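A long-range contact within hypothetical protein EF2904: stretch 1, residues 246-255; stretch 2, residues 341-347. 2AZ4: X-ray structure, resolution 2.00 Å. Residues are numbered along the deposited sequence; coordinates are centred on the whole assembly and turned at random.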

# COMPACT_ATOMS: atom_id res chain seq x y z
N ARG A 246 21.94 -13.12 8.97
CA ARG A 246 22.31 -13.72 10.26
C ARG A 246 21.54 -15.02 10.51
O ARG A 246 22.12 -16.05 10.86
CB ARG A 246 22.06 -12.75 11.42
CG ARG A 246 22.40 -13.39 12.82
CD ARG A 246 22.09 -12.47 13.98
NE ARG A 246 20.70 -12.01 13.94
CZ ARG A 246 19.65 -12.67 14.43
NH1 ARG A 246 19.80 -13.85 15.03
NH2 ARG A 246 18.43 -12.14 14.31
N LEU A 247 20.23 -14.98 10.33
CA LEU A 247 19.41 -16.17 10.55
C LEU A 247 19.83 -17.34 9.66
O LEU A 247 19.80 -18.49 10.11
CB LEU A 247 17.90 -15.86 10.40
CG LEU A 247 17.23 -15.02 11.50
CD1 LEU A 247 15.88 -14.50 11.03
CD2 LEU A 247 17.06 -15.81 12.80
N GLU A 248 20.22 -17.05 8.41
CA GLU A 248 20.71 -18.09 7.51
C GLU A 248 22.04 -18.69 7.99
O GLU A 248 22.21 -19.92 8.03
CB GLU A 248 20.80 -17.59 6.08
CG GLU A 248 19.43 -17.33 5.42
CD GLU A 248 19.54 -17.12 3.91
OE1 GLU A 248 20.47 -17.66 3.28
OE2 GLU A 248 18.70 -16.42 3.34
N LEU A 249 22.97 -17.83 8.40
CA LEU A 249 24.31 -18.27 8.83
C LEU A 249 24.30 -19.02 10.15
O LEU A 249 25.16 -19.86 10.40
CB LEU A 249 25.28 -17.08 8.89
CG LEU A 249 25.51 -16.38 7.55
CD1 LEU A 249 26.37 -15.10 7.70
CD2 LEU A 249 26.12 -17.34 6.56
N GLU A 250 23.32 -18.73 10.98
CA GLU A 250 23.16 -19.47 12.24
C GLU A 250 22.52 -20.85 11.98
O GLU A 250 22.54 -21.70 12.87
CB GLU A 250 22.25 -18.69 13.19
CG GLU A 250 22.81 -17.37 13.69
CD GLU A 250 21.85 -16.65 14.63
OE1 GLU A 250 20.67 -17.06 14.71
OE2 GLU A 250 22.26 -15.67 15.30
N ASN A 251 21.93 -21.05 10.80
CA ASN A 251 21.24 -22.31 10.48
C ASN A 251 21.65 -22.94 9.14
O ASN A 251 20.81 -23.07 8.23
CB ASN A 251 19.71 -22.13 10.56
CG ASN A 251 19.24 -21.74 11.96
OD1 ASN A 251 19.02 -22.60 12.81
ND2 ASN A 251 19.09 -20.44 12.20
N PRO A 252 22.93 -23.34 9.02
CA PRO A 252 23.47 -23.90 7.78
C PRO A 252 22.92 -25.29 7.38
O PRO A 252 23.04 -25.68 6.21
CB PRO A 252 24.98 -23.96 8.04
CG PRO A 252 25.10 -24.07 9.52
CD PRO A 252 23.97 -23.27 10.08
N ASN A 253 22.31 -25.99 8.31
CA ASN A 253 21.78 -27.33 8.04
C ASN A 253 20.36 -27.42 8.57
O ASN A 253 20.12 -27.89 9.69
CB ASN A 253 22.69 -28.40 8.68
CG ASN A 253 22.29 -29.82 8.30
OD1 ASN A 253 21.56 -30.04 7.33
ND2 ASN A 253 22.78 -30.81 9.06
N ARG A 254 19.42 -26.92 7.77
CA ARG A 254 18.07 -26.69 8.22
C ARG A 254 17.25 -26.12 7.05
O ARG A 254 17.71 -25.25 6.30
CB ARG A 254 18.07 -25.71 9.40
CG ARG A 254 16.73 -25.57 10.14
CD ARG A 254 16.85 -24.64 11.33
NE ARG A 254 15.71 -24.78 12.22
CZ ARG A 254 15.46 -24.03 13.29
NH1 ARG A 254 16.28 -23.05 13.66
NH2 ARG A 254 14.38 -24.28 14.01
N GLN A 255 16.04 -26.61 6.90
CA GLN A 255 15.13 -25.98 5.96
C GLN A 255 14.83 -24.58 6.46
O GLN A 255 14.52 -24.38 7.63
CB GLN A 255 13.84 -26.79 5.82
CG GLN A 255 12.84 -26.15 4.86
CD GLN A 255 11.69 -27.10 4.54
OE1 GLN A 255 10.84 -27.33 5.37
NE2 GLN A 255 11.66 -27.63 3.33
N GLU A 341 9.64 -30.79 9.99
CA GLU A 341 9.72 -30.66 11.44
C GLU A 341 11.09 -30.13 11.83
O GLU A 341 12.14 -30.61 11.35
CB GLU A 341 9.43 -32.03 12.09
CG GLU A 341 9.38 -32.02 13.60
CD GLU A 341 8.49 -33.14 14.16
OE1 GLU A 341 7.60 -33.65 13.42
OE2 GLU A 341 8.68 -33.49 15.36
N GLY A 342 11.08 -29.12 12.70
CA GLY A 342 12.31 -28.49 13.16
C GLY A 342 12.85 -27.40 12.25
O GLY A 342 13.93 -26.84 12.50
N SER A 343 12.13 -27.10 11.17
CA SER A 343 12.61 -26.08 10.23
C SER A 343 12.34 -24.64 10.73
O SER A 343 11.72 -24.44 11.79
CB SER A 343 12.03 -26.33 8.84
OG SER A 343 10.64 -26.06 8.82
N LEU A 344 12.81 -23.66 9.97
CA LEU A 344 12.69 -22.25 10.34
C LEU A 344 11.83 -21.55 9.30
O LEU A 344 12.05 -21.71 8.12
CB LEU A 344 14.08 -21.61 10.40
CG LEU A 344 14.21 -20.12 10.75
CD1 LEU A 344 13.61 -19.81 12.13
CD2 LEU A 344 15.71 -19.68 10.65
N TYR A 345 10.84 -20.80 9.76
CA TYR A 345 10.01 -19.99 8.87
C TYR A 345 10.08 -18.52 9.31
O TYR A 345 9.84 -18.19 10.46
CB TYR A 345 8.56 -20.49 8.84
CG TYR A 345 7.61 -19.50 8.19
CD1 TYR A 345 7.65 -19.28 6.80
CD2 TYR A 345 6.70 -18.78 8.94
CE1 TYR A 345 6.78 -18.36 6.20
CE2 TYR A 345 5.83 -17.86 8.33
CZ TYR A 345 5.89 -17.66 6.97
OH TYR A 345 5.05 -16.75 6.37
N ILE A 346 10.40 -17.65 8.36
CA ILE A 346 10.57 -16.23 8.64
C ILE A 346 9.39 -15.49 8.05
O ILE A 346 9.19 -15.47 6.84
CB ILE A 346 11.90 -15.71 8.07
CG1 ILE A 346 13.07 -16.45 8.74
CG2 ILE A 346 12.00 -14.19 8.29
CD1 ILE A 346 14.32 -16.50 7.84
N HIS A 347 8.58 -14.92 8.94
CA HIS A 347 7.37 -14.23 8.56
C HIS A 347 7.67 -12.74 8.46
O HIS A 347 7.86 -12.07 9.47
CB HIS A 347 6.30 -14.49 9.63
CG HIS A 347 4.90 -14.28 9.14
ND1 HIS A 347 4.04 -13.38 9.72
CD2 HIS A 347 4.24 -14.82 8.09
CE1 HIS A 347 2.88 -13.40 9.08
NE2 HIS A 347 2.98 -14.26 8.08

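The strongest link between the two stretches is made by the guanidinium group of Arg254 and the carbonyl oxygen of Gly342. Arg254 NE donates a hydrogen bond to Gly342 O at 2.7 Å, and Arg254 NH2 donates a second to the same Gly342 O at 3.0 Å. The acceptor lies at the edge of the guanidinium, near its plane, where the N-H bond of NE and one of those of NH2 run nearly parallel, so that a single oxygen can accept from both. The shared acceptor has a cost in geometry: the N-H...O angles are 152° for NE and 135° for NH2, so neither bond is straight.

Arginine suits this place because it combines reach with several donors. Its chi1, chi2 and chi3 are all t, which extends the chain from the loop across to the turn that precedes the strand of stretch 2. The guanidinium is also anchored from its own side, since Arg254 NH1 donates to Asn251 OD1 at 2.9 Å. Asn251 in turn uses its other amide atom, with ND2 donating to Leu247 O at 2.9 Å and an almost linear angle of 176°. One asparagine side chain, serving as acceptor and donor at once, thus ties the arginine to a backbone carbonyl of the helix.

Gly342 contributes only backbone to the contact, and its conformation explains the residue type. At phi 85° and psi 3°, a CB would be jammed against the carbonyl oxygen of Glu341, a strain that glycine avoids.

A backbone hydrogen bond reinforces the arginine. Leu344 N donates to Gln255 O at 3.0 Å with an angle of 167°, at the first residue of the strand. Here the chains come close, with the CA atoms of Gln255 and Ser343 5.0 Å apart. The small side chain of Ser343 fits this narrow space: its CB lies 3.4 Å from Gln255 O and 3.6 Å from Gln255 CB. Both side chains leave the backbone sideways to the opposing stretch, and Gln255 OE1 and Ser343 OG find hydrogen bonds with residues just beyond the stretches, so Gln255 OE1 and Ser343 OG both have partners in this buried setting.

Leu344 joins the polar region to the apolar one and has the largest area covered by the opposing stretch, 89 Å². Its CB lies over one face of the Arg254 guanidinium, 4.0 Å from Arg254 NE, so the apolar carbon covers the flat surface of the group while the edge remains free for hydrogen bonding. Farther out, Leu344 CD2 sits 3.8 Å from Asn251 ND2 and 4.4 Å from Leu247 CB.

The packing continues along the strand. Leu344 and Ile346 both point toward stretch 1, whereas Tyr345 between them points away, the alternation expected of an extended chain. Leu247, pointing toward the strand from the helix, meets Ile346 through their CD1 atoms at 4.1 Å. Branched aliphatic side chains suit this buried end, where the backbones are farther apart: the CA atoms of Leu247 and Ile346 are separated by 9.0 Å.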